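Local atomic coordinates of probable TonB-dependent siderophore receptor PiuA (Acinetobacter baumannii, PDB entry 5FP1), a protein that probably mediates the first step of iron uptake across the outer membrane by binding iron-chelating siderophores, and may bind ferric enterobactin with micromolar affinity. Residues N269-K275 / T289-S295; I176-V182 / I203-F209; S95-G100 / S136-S141; V57-A63 / N108-F112; F444-Q448 / P494-G500. All coordinates share one frame. Numbering follows the deposited sequence.

Contact 1: residues N269-K275 / T289-S295; sequences NHIGTIK and TAMYAKS. With C8E ((hydroxyethyloxy)tri(ethyloxy)octane), chain J.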
# COMPACT_ATOMS: atom_id res chain seq x y z
N ASN A 269 9.06 1.79 13.61
CA ASN A 269 9.12 2.93 12.73
C ASN A 269 9.06 4.24 13.49
O ASN A 269 8.20 4.40 14.35
CB ASN A 269 8.01 2.85 11.71
CG ASN A 269 8.31 1.84 10.61
OD1 ASN A 269 9.02 2.13 9.65
ND2 ASN A 269 7.86 0.62 10.83
N HIS A 270 9.96 5.15 13.12
CA HIS A 270 10.00 6.50 13.66
C HIS A 270 10.04 7.45 12.50
O HIS A 270 10.80 7.23 11.54
CB HIS A 270 11.30 6.73 14.45
CG HIS A 270 11.50 5.80 15.61
ND1 HIS A 270 11.30 6.20 16.91
CD2 HIS A 270 11.93 4.52 15.67
CE1 HIS A 270 11.57 5.20 17.72
NE2 HIS A 270 11.95 4.16 16.99
N ILE A 271 9.23 8.52 12.56
CA ILE A 271 9.33 9.58 11.56
C ILE A 271 9.31 10.95 12.29
O ILE A 271 8.42 11.20 13.09
CB ILE A 271 8.14 9.57 10.56
CG1 ILE A 271 7.95 8.20 9.91
CG2 ILE A 271 8.33 10.66 9.48
CD1 ILE A 271 6.71 8.08 9.03
N GLY A 272 10.28 11.80 11.96
CA GLY A 272 10.36 13.16 12.49
C GLY A 272 10.30 14.14 11.33
O GLY A 272 11.03 13.99 10.35
N THR A 273 9.42 15.13 11.42
CA THR A 273 9.20 16.09 10.33
C THR A 273 9.24 17.53 10.84
O THR A 273 8.64 17.84 11.87
CB THR A 273 7.85 15.84 9.66
OG1 THR A 273 7.77 14.47 9.25
CG2 THR A 273 7.67 16.71 8.47
N ILE A 274 9.92 18.40 10.09
CA ILE A 274 9.88 19.84 10.30
C ILE A 274 9.41 20.53 9.03
O ILE A 274 10.08 20.46 8.00
CB ILE A 274 11.26 20.41 10.67
CG1 ILE A 274 11.84 19.68 11.88
CG2 ILE A 274 11.12 21.90 10.98
CD1 ILE A 274 13.33 19.87 12.04
N LYS A 275 8.26 21.19 9.10
CA LYS A 275 7.70 21.89 7.97
C LYS A 275 7.61 23.38 8.27
O LYS A 275 6.97 23.78 9.25
CB LYS A 275 6.33 21.37 7.66
CG LYS A 275 5.69 22.03 6.47
CD LYS A 275 4.54 21.18 5.98
CE LYS A 275 3.34 21.99 5.60
NZ LYS A 275 2.12 21.21 5.93
N THR A 289 9.98 21.22 3.72
CA THR A 289 9.66 20.09 4.58
C THR A 289 10.90 19.20 4.67
O THR A 289 11.46 18.77 3.67
CB THR A 289 8.45 19.31 4.04
OG1 THR A 289 7.37 20.19 3.74
CG2 THR A 289 7.98 18.25 5.06
N ALA A 290 11.35 18.97 5.90
CA ALA A 290 12.46 18.07 6.15
C ALA A 290 11.90 16.87 6.93
O ALA A 290 11.17 17.07 7.91
CB ALA A 290 13.55 18.79 6.95
N MET A 291 12.20 15.65 6.48
CA MET A 291 11.67 14.40 7.11
C MET A 291 12.80 13.42 7.34
O MET A 291 13.63 13.19 6.47
CB MET A 291 10.56 13.72 6.30
CG MET A 291 10.32 12.20 6.65
SD MET A 291 8.73 11.73 5.93
CE MET A 291 8.94 9.98 5.88
N TYR A 292 12.84 12.88 8.54
CA TYR A 292 13.84 11.94 8.95
C TYR A 292 13.08 10.66 9.31
O TYR A 292 12.14 10.70 10.11
CB TYR A 292 14.57 12.47 10.20
CG TYR A 292 15.26 13.84 10.01
CD1 TYR A 292 14.54 15.04 10.12
CD2 TYR A 292 16.63 13.92 9.75
CE1 TYR A 292 15.16 16.26 9.95
CE2 TYR A 292 17.26 15.14 9.58
CZ TYR A 292 16.52 16.30 9.68
OH TYR A 292 17.14 17.50 9.51
N ALA A 293 13.43 9.53 8.72
CA ALA A 293 12.70 8.29 9.00
C ALA A 293 13.64 7.17 9.38
O ALA A 293 14.71 7.02 8.78
CB ALA A 293 11.84 7.87 7.82
N LYS A 294 13.24 6.38 10.36
CA LYS A 294 14.01 5.20 10.74
C LYS A 294 13.02 4.04 10.69
O LYS A 294 11.91 4.14 11.21
CB LYS A 294 14.60 5.36 12.14
CG LYS A 294 15.21 4.07 12.67
CD LYS A 294 16.63 4.27 13.14
CE LYS A 294 17.29 2.98 13.56
NZ LYS A 294 18.64 2.92 12.95
N SER A 295 13.40 2.96 10.03
CA SER A 295 12.47 1.85 9.83
C SER A 295 13.21 0.53 10.00
O SER A 295 14.19 0.26 9.29
CB SER A 295 11.84 1.94 8.43
OG SER A 295 10.84 0.94 8.26
C1 C8E J . 21.72 8.33 5.52
C2 C8E J . 20.41 9.07 5.58
C3 C8E J . 20.05 9.46 7.01
C4 C8E J . 20.58 10.85 7.35
C5 C8E J . 20.31 11.23 8.81
C6 C8E J . 18.82 11.15 9.12
C7 C8E J . 18.42 9.75 9.59
C8 C8E J . 17.13 9.80 10.40
O9 C8E J . 17.29 8.99 11.56
C10 C8E J . 16.07 8.72 12.27
C11 C8E J . 15.17 9.95 12.40
O12 C8E J . 14.12 9.72 13.35
O HOH W 1 9.42 4.91 9.22
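Six main-chain hydrogen bonds and one short side-chain bond hold together this antiparallel β-hairpin of the transmembrane barrel. His-270 with Lys-294, Gly-272 with Tyr-292 and Ile-274 with Ala-290 each exchange two N-H···O bonds, from 2.8 Å for Gly-272 N to Tyr-292 O up to 2.9 Å for His-270 N to Lys-294 O. At one end Ser-295 OG donates to Asn-269 OD1 at 2.6 Å, and a water bridges the same OD1 to Lys-294 O; Ser-295 OG also meets Thr-105 OG1 of the plug. Between the hydrogen-bonded pairs, CA-H···O contacts such as Ala-293 CA to His-270 O (3.3 Å) accompany the ladder.

The strands, 170° apart in direction, have two dissimilar faces. Asn-269, Ile-271, Thr-273, Met-291, Ala-293 and Ser-295 belong to the face turned to the plug, where Ile-101 and Asn-103 lie against it; here Ile-271 CG2 packs on Met-291 CE at 3.7 Å. On the other face are His-270, Ile-274, Tyr-292 and Lys-294. The amine of Lys-294 forms salt bridges with Glu-328 and Asp-326, and the His-270 ring hydrogen-bonds to Glu-268 and Tyr-221. This outer face also carries a C8E detergent molecule, whose C11 lies 3.4 Å from Tyr-292 CB and whose C10 lies 3.7 Å from Lys-294 CB.

Contact 2: residues I176-V182 / I203-F209; sequences IAARVAV and IAPSITF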
# COMPACT_ATOMS: atom_id res chain seq x y z
N ILE A 176 -0.43 28.85 18.59
CA ILE A 176 0.26 27.59 18.89
C ILE A 176 -0.78 26.56 19.26
O ILE A 176 -1.72 26.84 20.03
CB ILE A 176 1.30 27.75 20.01
CG1 ILE A 176 2.29 28.86 19.67
CG2 ILE A 176 2.05 26.45 20.24
CD1 ILE A 176 3.43 29.02 20.65
N ALA A 177 -0.66 25.37 18.67
CA ALA A 177 -1.47 24.25 19.09
C ALA A 177 -0.63 22.97 19.10
O ALA A 177 0.35 22.88 18.37
CB ALA A 177 -2.67 24.09 18.21
N ALA A 178 -0.98 22.02 19.96
CA ALA A 178 -0.23 20.77 20.09
C ALA A 178 -1.22 19.64 20.11
O ALA A 178 -2.34 19.80 20.57
CB ALA A 178 0.63 20.76 21.34
N ARG A 179 -0.82 18.49 19.56
CA ARG A 179 -1.73 17.36 19.42
C ARG A 179 -0.94 16.08 19.71
O ARG A 179 0.25 16.02 19.46
CB ARG A 179 -2.29 17.32 18.02
CG ARG A 179 -3.33 16.26 17.80
CD ARG A 179 -3.85 16.31 16.38
NE ARG A 179 -4.97 15.40 16.18
CZ ARG A 179 -5.79 15.46 15.14
NH1 ARG A 179 -5.61 16.36 14.18
NH2 ARG A 179 -6.80 14.61 15.05
N VAL A 180 -1.60 15.09 20.29
CA VAL A 180 -0.97 13.78 20.42
C VAL A 180 -2.02 12.70 20.25
O VAL A 180 -3.12 12.80 20.79
CB VAL A 180 -0.25 13.61 21.76
CG1 VAL A 180 -1.22 13.68 22.92
CG2 VAL A 180 0.50 12.28 21.79
N ALA A 181 -1.71 11.69 19.43
CA ALA A 181 -2.53 10.48 19.33
C ALA A 181 -1.73 9.31 19.90
O ALA A 181 -0.51 9.26 19.75
CB ALA A 181 -2.95 10.22 17.89
N VAL A 182 -2.40 8.42 20.60
CA VAL A 182 -1.74 7.28 21.21
C VAL A 182 -2.56 6.04 20.89
O VAL A 182 -3.77 6.13 20.73
CB VAL A 182 -1.60 7.43 22.74
CG1 VAL A 182 -0.66 6.39 23.29
CG2 VAL A 182 -1.06 8.80 23.12
N ILE A 203 2.57 6.26 19.08
CA ILE A 203 2.32 7.61 19.53
C ILE A 203 2.68 8.56 18.40
O ILE A 203 3.62 8.31 17.62
CB ILE A 203 3.14 7.90 20.83
CG1 ILE A 203 2.72 9.25 21.45
CG2 ILE A 203 4.61 7.91 20.56
CD1 ILE A 203 3.25 9.43 22.87
N ALA A 204 1.91 9.64 18.29
CA ALA A 204 2.11 10.63 17.24
C ALA A 204 1.83 12.03 17.78
O ALA A 204 0.72 12.52 17.62
CB ALA A 204 1.16 10.38 16.08
N PRO A 205 2.82 12.65 18.41
CA PRO A 205 2.73 14.02 18.89
C PRO A 205 3.19 15.04 17.86
O PRO A 205 4.19 14.83 17.15
CB PRO A 205 3.68 14.01 20.07
CG PRO A 205 4.73 13.03 19.69
CD PRO A 205 4.12 12.05 18.74
N SER A 206 2.50 16.17 17.81
CA SER A 206 2.98 17.28 17.01
C SER A 206 2.66 18.65 17.63
O SER A 206 1.78 18.76 18.47
CB SER A 206 2.37 17.20 15.62
OG SER A 206 0.98 17.19 15.71
N ILE A 207 3.36 19.66 17.15
CA ILE A 207 3.05 21.02 17.57
C ILE A 207 3.22 21.97 16.41
O ILE A 207 4.11 21.79 15.59
CB ILE A 207 3.92 21.43 18.79
CG1 ILE A 207 3.57 22.85 19.28
CG2 ILE A 207 5.40 21.33 18.48
CD1 ILE A 207 4.25 23.17 20.59
N THR A 208 2.30 22.91 16.31
CA THR A 208 2.31 23.88 15.21
C THR A 208 2.28 25.32 15.78
O THR A 208 1.73 25.56 16.85
CB THR A 208 1.15 23.61 14.22
OG1 THR A 208 1.38 24.30 12.99
CG2 THR A 208 -0.18 24.00 14.76
N PHE A 209 2.95 26.22 15.05
CA PHE A 209 3.16 27.61 15.46
C PHE A 209 2.72 28.53 14.31
O PHE A 209 2.90 28.18 13.14
CB PHE A 209 4.63 27.86 15.72
CG PHE A 209 5.26 26.92 16.71
CD1 PHE A 209 5.80 25.71 16.31
CD2 PHE A 209 5.36 27.27 18.06
CE1 PHE A 209 6.40 24.86 17.22
CE2 PHE A 209 5.96 26.43 18.97
CZ PHE A 209 6.49 25.22 18.55
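Close-fitting small and branched side chains fill one face of this barrel hairpin, whose strands run antiparallel at 176° and 4.5 Å apart at closest approach. Val-180 CG2 nestles between Ile-203 CG1 (3.8 Å) and Pro-205 CB (4.0 Å), and Ile-203 CG1 lies 4.2 Å from Val-182 CG2, so these branches interlock across the strands. Next along, the small Ala-178 leaves a hollow into which Ile-207 reaches (Ala-178 CB to Ile-207 CG1, 4.2 Å). The end is closed by Ile-176, which sets CG2 4.0 Å from Ile-207 CD1 and CD1 against the edge of the Phe-209 ring, 3.7 Å from CD2.

The opposite face is uneven: Ala-181 and Ala-204 leave a low patch, filled by Phe-112 of the plug, beside the long Arg-179, which forms a salt bridge with Asp-167.

Backbone bonds pair Ala-177 with Thr-208, Arg-179 with Ser-206 and Ala-181 with Ala-204. Pro-205, which has no N-H, falls in a non-hydrogen-bonded pair with Val-180, so this ladder loses no bond; toward Tyr-221 of strand 215-226 it can only accept. The chemistry thus separates an apolar surface, suited to lipid, from a mixed inner surface, where Arg-179 and Ser-206 hydrogen-bond to Val-143 and Ala-144.

Contact 3: residues S95-G100 / S136-S141; sequences SMYIDG and SINMIS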
# COMPACT_ATOMS: atom_id res chain seq x y z
N SER A 95 6.40 3.06 -3.95
CA SER A 95 5.77 4.38 -4.21
C SER A 95 4.67 4.66 -3.20
O SER A 95 3.55 5.05 -3.53
CB SER A 95 5.24 4.47 -5.65
OG SER A 95 6.32 4.23 -6.54
N MET A 96 4.99 4.45 -1.92
CA MET A 96 4.07 4.76 -0.84
C MET A 96 4.59 5.97 -0.07
O MET A 96 5.76 6.03 0.31
CB MET A 96 3.93 3.56 0.10
CG MET A 96 3.61 2.27 -0.65
SD MET A 96 3.28 0.89 0.45
CE MET A 96 1.88 1.52 1.34
N TYR A 97 3.68 6.92 0.16
CA TYR A 97 3.97 8.26 0.62
C TYR A 97 3.24 8.56 1.94
O TYR A 97 2.14 8.05 2.21
CB TYR A 97 3.55 9.30 -0.48
CG TYR A 97 4.42 9.26 -1.70
CD1 TYR A 97 4.25 8.27 -2.69
CD2 TYR A 97 5.43 10.20 -1.89
CE1 TYR A 97 5.10 8.19 -3.78
CE2 TYR A 97 6.27 10.14 -2.98
CZ TYR A 97 6.10 9.14 -3.94
OH TYR A 97 6.97 9.07 -5.01
N ILE A 98 3.90 9.35 2.77
CA ILE A 98 3.30 9.89 3.98
C ILE A 98 3.36 11.42 3.86
O ILE A 98 4.45 12.01 3.76
CB ILE A 98 4.02 9.38 5.25
CG1 ILE A 98 3.45 10.05 6.50
CG2 ILE A 98 5.51 9.66 5.20
CD1 ILE A 98 2.26 9.31 7.06
N ASP A 99 2.19 12.05 3.79
CA ASP A 99 2.09 13.49 3.51
C ASP A 99 3.01 13.91 2.39
O ASP A 99 3.74 14.91 2.48
CB ASP A 99 2.35 14.30 4.80
CG ASP A 99 1.37 13.94 5.88
OD1 ASP A 99 0.16 14.18 5.66
OD2 ASP A 99 1.77 13.34 6.90
N GLY A 100 2.99 13.16 1.30
CA GLY A 100 3.72 13.57 0.09
C GLY A 100 5.19 13.28 0.06
O GLY A 100 5.87 13.62 -0.91
N SER A 136 -0.15 5.54 -7.04
CA SER A 136 0.58 5.63 -5.77
C SER A 136 -0.40 5.97 -4.66
O SER A 136 -1.50 6.49 -4.91
CB SER A 136 1.66 6.71 -5.82
OG SER A 136 1.09 7.97 -6.11
N ILE A 137 0.03 5.69 -3.43
CA ILE A 137 -0.77 5.88 -2.25
C ILE A 137 -0.10 6.90 -1.35
O ILE A 137 1.11 6.83 -1.12
CB ILE A 137 -0.90 4.54 -1.51
CG1 ILE A 137 -1.73 3.60 -2.39
CG2 ILE A 137 -1.52 4.75 -0.14
CD1 ILE A 137 -1.64 2.15 -1.98
N ASN A 138 -0.90 7.82 -0.84
CA ASN A 138 -0.40 8.90 0.00
C ASN A 138 -1.26 8.97 1.24
O ASN A 138 -2.47 9.22 1.16
CB ASN A 138 -0.44 10.23 -0.78
CG ASN A 138 0.19 11.38 -0.01
OD1 ASN A 138 0.93 11.19 0.99
ND2 ASN A 138 -0.12 12.60 -0.44
N MET A 139 -0.68 8.66 2.39
CA MET A 139 -1.41 8.69 3.65
C MET A 139 -1.25 10.08 4.28
O MET A 139 -0.14 10.57 4.44
CB MET A 139 -0.94 7.55 4.57
CG MET A 139 -1.31 6.15 4.01
SD MET A 139 -0.51 4.93 5.03
CE MET A 139 -1.71 4.85 6.33
N ILE A 140 -2.37 10.72 4.60
CA ILE A 140 -2.40 12.10 5.09
C ILE A 140 -2.54 12.02 6.61
O ILE A 140 -3.45 11.39 7.10
CB ILE A 140 -3.63 12.86 4.56
CG1 ILE A 140 -3.71 12.78 3.03
CG2 ILE A 140 -3.65 14.31 5.03
CD1 ILE A 140 -2.48 13.28 2.32
N SER A 141 -1.62 12.64 7.34
CA SER A 141 -1.53 12.47 8.79
C SER A 141 -2.39 13.50 9.49
O SER A 141 -2.56 14.63 9.00
CB SER A 141 -0.09 12.68 9.26
OG SER A 141 0.79 11.80 8.61
O HOH W 2 -1.01 15.97 7.40
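Strand 96-98 runs parallel to strand 135-141, the short axes inclined by 17°, in the mixed sheet of the plug domain. The two segments step past each other through three bonds: Tyr-97 N to Ile-137 O (2.9 Å), Met-139 N to Tyr-97 O (2.9 Å) and Asp-99 N to Met-139 O (2.8 Å). Beyond this the first segment turns off. Asp-99 (phi/psi 44/47°) and Gly-100 (81/4°) both have positive phi, with angles close to those of a type I' turn, and lead back into the antiparallel strand 101-102.

Side chains fasten that turn. Asn-138 OD1 accepts from Gly-100 N at 2.9 Å, and the Asp-99 carboxylate receives Ser-141 N at OD1 (2.9 Å) and Ser-141 OG at OD2 (2.5 Å), while a water joins OD1 to Ser-141 O. Met-96, Ile-98, Ile-137 and Met-139 occupy one face, where Met-96 and Met-139 both touch Leu-60 of helix 60-63. On the other, Tyr-97 CB lies 3.5 Å from Asn-138 OD1, and the Tyr-97 hydroxyl hydrogen-bonds to Gly-128 O.

Past the end of the ladder the Asp-99 carboxylate and, reaching from within it, Asn-138 OD1 supply the acceptors, so mainly polar chemistry binds the turn to the neighbouring strand.

Contact 4: residues V57-A63 / N108-F112; sequences VTTLADA and NREMF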
# COMPACT_ATOMS: atom_id res chain seq x y z
N VAL A 57 -11.49 0.47 10.14
CA VAL A 57 -10.27 -0.16 9.61
C VAL A 57 -9.07 0.30 10.41
O VAL A 57 -8.91 1.49 10.71
CB VAL A 57 -10.06 0.06 8.12
CG1 VAL A 57 -11.06 -0.76 7.32
CG2 VAL A 57 -10.13 1.53 7.76
N THR A 58 -8.22 -0.65 10.78
CA THR A 58 -7.10 -0.34 11.64
C THR A 58 -5.75 -0.36 10.92
O THR A 58 -4.76 0.15 11.44
CB THR A 58 -7.03 -1.29 12.83
OG1 THR A 58 -6.69 -2.59 12.38
CG2 THR A 58 -8.39 -1.31 13.60
N THR A 59 -5.71 -0.94 9.73
CA THR A 59 -4.48 -0.99 8.94
C THR A 59 -4.77 -0.47 7.53
O THR A 59 -5.90 -0.56 7.03
CB THR A 59 -3.95 -2.42 8.83
OG1 THR A 59 -4.87 -3.22 8.08
CG2 THR A 59 -3.73 -3.06 10.21
N LEU A 60 -3.75 0.06 6.88
CA LEU A 60 -3.86 0.43 5.48
C LEU A 60 -4.35 -0.73 4.62
O LEU A 60 -5.19 -0.55 3.75
CB LEU A 60 -2.51 0.93 4.95
CG LEU A 60 -2.48 1.24 3.44
CD1 LEU A 60 -3.41 2.41 3.15
CD2 LEU A 60 -1.08 1.54 2.94
N ALA A 61 -3.80 -1.92 4.86
CA ALA A 61 -4.15 -3.07 4.06
C ALA A 61 -5.68 -3.29 4.10
O ALA A 61 -6.33 -3.47 3.06
CB ALA A 61 -3.42 -4.30 4.56
N ASP A 62 -6.25 -3.23 5.30
CA ASP A 62 -7.69 -3.38 5.45
C ASP A 62 -8.43 -2.22 4.76
O ASP A 62 -9.42 -2.44 4.06
CB ASP A 62 -8.09 -3.47 6.93
CG ASP A 62 -7.70 -4.79 7.56
OD1 ASP A 62 -7.47 -5.76 6.83
OD2 ASP A 62 -7.58 -4.86 8.77
N ALA A 63 -7.94 -1.00 4.95
CA ALA A 63 -8.56 0.16 4.36
C ALA A 63 -8.68 0.07 2.85
O ALA A 63 -9.65 0.56 2.27
CB ALA A 63 -7.81 1.42 4.75
N ASN A 108 3.76 -2.76 7.82
CA ASN A 108 2.31 -2.95 7.88
C ASN A 108 1.73 -1.67 8.48
O ASN A 108 1.74 -1.50 9.71
CB ASN A 108 1.99 -4.17 8.74
CG ASN A 108 2.66 -5.45 8.23
OD1 ASN A 108 2.71 -5.70 7.04
ND2 ASN A 108 3.15 -6.26 9.13
N ARG A 109 1.32 -0.74 7.64
CA ARG A 109 1.01 0.61 8.11
C ARG A 109 -0.32 0.64 8.88
O ARG A 109 -1.27 -0.04 8.49
CB ARG A 109 0.99 1.59 6.95
CG ARG A 109 2.36 1.77 6.33
CD ARG A 109 2.31 2.38 4.95
NE ARG A 109 3.64 2.52 4.35
CZ ARG A 109 4.36 1.53 3.86
NH1 ARG A 109 3.87 0.29 3.83
NH2 ARG A 109 5.57 1.77 3.38
N GLU A 110 -0.33 1.43 9.96
CA GLU A 110 -1.51 1.63 10.81
C GLU A 110 -2.34 2.82 10.38
O GLU A 110 -1.86 3.74 9.71
CB GLU A 110 -1.09 1.89 12.26
CG GLU A 110 -1.45 0.78 13.24
CD GLU A 110 -2.85 0.89 13.83
OE1 GLU A 110 -3.46 1.97 13.71
OE2 GLU A 110 -3.35 -0.11 14.42
N MET A 111 -3.58 2.83 10.85
CA MET A 111 -4.48 3.94 10.54
C MET A 111 -4.65 4.95 11.70
O MET A 111 -5.33 5.95 11.51
CB MET A 111 -5.86 3.41 10.15
CG MET A 111 -5.87 2.59 8.86
SD MET A 111 -5.35 3.55 7.41
CE MET A 111 -6.79 4.60 7.25
N PHE A 112 -4.04 4.72 12.86
CA PHE A 112 -4.40 5.53 14.04
C PHE A 112 -4.07 7.00 13.89
O PHE A 112 -4.79 7.84 14.42
CB PHE A 112 -3.82 5.00 15.36
CG PHE A 112 -2.41 5.44 15.65
CD1 PHE A 112 -1.33 4.76 15.11
CD2 PHE A 112 -2.16 6.50 16.53
CE1 PHE A 112 -0.03 5.13 15.40
CE2 PHE A 112 -0.86 6.85 16.84
CZ PHE A 112 0.21 6.18 16.27
O HOH W 3 -1.33 -2.27 6.63
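Met-111, the residue most deeply covered here, lays its side chain along the short helix 60-63 and the residues leading into it. Its CB lies 3.6 Å from Val-57 O, its CG 3.5 Å from Thr-59 C, and its CE 4.2 Å from Ala-63 CB; its own N donates to Thr-58 O at 3.0 Å. Leu-60 and Arg-109 form the second half of the contact. Leu-60 N donates to Arg-109 O (3.0 Å), and Leu-60 CD2 rests on the aliphatic Arg-109 CD at 4.0 Å, while the guanidinium continues to Asp-83 and Asn-103.

Within the plug domain, then, the 108-112 loop runs along a helix N-terminus. Thr-59 is the N-cap, its OG1 accepting from Asp-62 N at 3.1 Å, and a water links Ala-61 N to Arg-109 O. Thr-59 also forms a single backbone bridge with Glu-110, CA to CA 4.4 Å. The Glu-110 carboxylate forms salt bridges with Arg-200 and Arg-163 of the barrel wall, and its OE1 accepts from Phe-112 N at 2.9 Å.

Contact 5: residues F444-Q448 / P494-G500; sequences FEAEQ and PVGLNAG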
# COMPACT_ATOMS: atom_id res chain seq x y z
N PHE A 444 18.87 9.68 -10.06
CA PHE A 444 18.71 8.56 -9.14
C PHE A 444 20.03 7.79 -9.13
O PHE A 444 20.60 7.47 -10.17
CB PHE A 444 17.55 7.68 -9.62
CG PHE A 444 17.37 6.38 -8.85
CD1 PHE A 444 18.00 5.23 -9.25
CD2 PHE A 444 16.51 6.32 -7.77
CE1 PHE A 444 17.82 4.03 -8.56
CE2 PHE A 444 16.31 5.13 -7.07
CZ PHE A 444 16.98 3.99 -7.47
N GLU A 445 20.50 7.48 -7.94
CA GLU A 445 21.61 6.56 -7.80
C GLU A 445 21.34 5.51 -6.72
O GLU A 445 20.95 5.84 -5.60
CB GLU A 445 22.89 7.31 -7.46
CG GLU A 445 24.05 6.36 -7.24
CD GLU A 445 25.31 7.08 -6.80
OE1 GLU A 445 25.92 7.81 -7.60
OE2 GLU A 445 25.69 6.89 -5.64
N ALA A 446 21.53 4.24 -7.07
CA ALA A 446 21.39 3.15 -6.11
C ALA A 446 22.68 2.37 -6.10
O ALA A 446 23.19 1.98 -7.15
CB ALA A 446 20.23 2.25 -6.48
N GLU A 447 23.22 2.17 -4.91
CA GLU A 447 24.43 1.38 -4.75
C GLU A 447 24.25 0.34 -3.68
O GLU A 447 23.83 0.66 -2.56
CB GLU A 447 25.59 2.30 -4.35
CG GLU A 447 26.90 1.55 -4.15
CD GLU A 447 28.08 2.51 -4.01
OE1 GLU A 447 28.07 3.34 -3.10
OE2 GLU A 447 29.01 2.44 -4.83
N GLN A 448 24.59 -0.91 -3.99
CA GLN A 448 24.43 -1.98 -3.05
C GLN A 448 25.72 -2.76 -2.94
O GLN A 448 26.25 -3.21 -3.94
CB GLN A 448 23.29 -2.89 -3.48
CG GLN A 448 22.00 -2.44 -2.87
CD GLN A 448 20.81 -3.35 -3.09
OE1 GLN A 448 19.77 -2.85 -3.41
NE2 GLN A 448 20.94 -4.63 -2.86
N PRO A 494 13.54 3.01 -12.09
CA PRO A 494 14.92 2.57 -12.22
C PRO A 494 15.18 1.27 -11.48
O PRO A 494 14.48 0.94 -10.52
CB PRO A 494 15.71 3.71 -11.58
CG PRO A 494 14.79 4.24 -10.53
CD PRO A 494 13.40 4.11 -11.11
N VAL A 495 16.18 0.52 -11.93
CA VAL A 495 16.59 -0.67 -11.18
C VAL A 495 17.13 -0.22 -9.83
O VAL A 495 17.74 0.83 -9.71
CB VAL A 495 17.63 -1.52 -11.94
CG1 VAL A 495 18.96 -0.81 -11.98
CG2 VAL A 495 17.78 -2.89 -11.30
N GLY A 496 16.88 -1.02 -8.81
CA GLY A 496 17.28 -0.74 -7.42
C GLY A 496 16.30 0.15 -6.65
O GLY A 496 16.59 0.59 -5.55
N LEU A 497 15.15 0.44 -7.24
CA LEU A 497 14.19 1.34 -6.60
C LEU A 497 13.72 0.87 -5.21
O LEU A 497 13.30 1.69 -4.39
CB LEU A 497 12.98 1.55 -7.51
CG LEU A 497 11.93 2.53 -6.99
CD1 LEU A 497 12.53 3.92 -6.80
CD2 LEU A 497 10.73 2.56 -7.91
N ASN A 498 13.76 -0.43 -4.94
CA ASN A 498 13.30 -0.91 -3.63
C ASN A 498 14.26 -0.53 -2.49
O ASN A 498 13.98 -0.76 -1.31
CB ASN A 498 13.02 -2.42 -3.65
CG ASN A 498 14.26 -3.29 -3.91
OD1 ASN A 498 15.40 -2.89 -3.69
ND2 ASN A 498 14.01 -4.53 -4.33
N ALA A 499 15.43 0.00 -2.86
CA ALA A 499 16.42 0.56 -1.90
C ALA A 499 16.94 -0.51 -0.97
O ALA A 499 17.37 -0.22 0.15
CB ALA A 499 15.82 1.69 -1.08
N GLY A 500 16.91 -1.75 -1.46
CA GLY A 500 17.54 -2.84 -0.75
C GLY A 500 16.62 -4.00 -0.46
O GLY A 500 16.99 -5.16 -0.63
O HOH W 4 17.82 -3.67 -4.90
O HOH W 5 18.23 -6.24 -2.67
O HOH W 6 18.97 -0.12 -3.86
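Phe-444 offers a ring face to Pro-494: CG of the proline sits 3.5 Å from the ring centroid and 7° off its normal, a clear CH-pi contact. The phenylalanine belongs to barrel strand 433-450, and the proline opens a loop after strand 482-493 that folds against the inner wall of the β-barrel. The loop reaches past the intervening strand 459-476, and Pro-494 also touches Ala-130 of the plug.

Two overlapping turns shape the loop, type II from Pro-494 to Leu-497 and type I from Gly-496 to Ala-499. Gly-496 takes a positive phi of 85°, and a CB there would come within 3.0 Å of Ala-446 CB, so both backbone and packing call for glycine. Leu-497 CD1 adds apolar contact 4.0 Å from Phe-444 CE2. Val-495 O, 3.4 Å from Phe-444 CE1, is buried without a polar partner.

Further along, water replaces direct bonding. Phe-444, Ala-446 and Gln-448 point toward the loop, yet no hydrogen bond crosses directly. Gln-448 OE1 receives one water shared with Asn-498 OD1 and another shared with Gly-496 O. Asn-498 makes an Asx turn, OD1 accepting from Gly-500 N at 2.9 Å. A third water accepts from Gln-448 NE2 at 3.2 Å and donates to Gly-500 O at 2.6 Å.

How the contacts relate
The plug comes first along the chain: contacts 4 and 3 interleave, in the order 57-63, 95-100, 108-112, 136-141, with centres 13 Å apart and Met-96 and Met-139 packed on Leu-60 and Arg-109. The barrel contacts follow in series as 2, 1 and 5, all reaching the same curled antiparallel sheet. Contacts 1 and 2 are neighbouring hairpins separated by strand 215-226, with centres 14 Å apart; contact 5 lies about 34 Å from contact 2, centre to centre. Among the five, plug and barrel contacts touch in two pairs, Ile-98 with Met-291 (contacts 3 and 1) and Phe-112 with Ala-181, Ile-203 and Ala-204 (contacts 4 and 2), consistent with a plug seated inside the barrel, as in other TonB-dependent receptors.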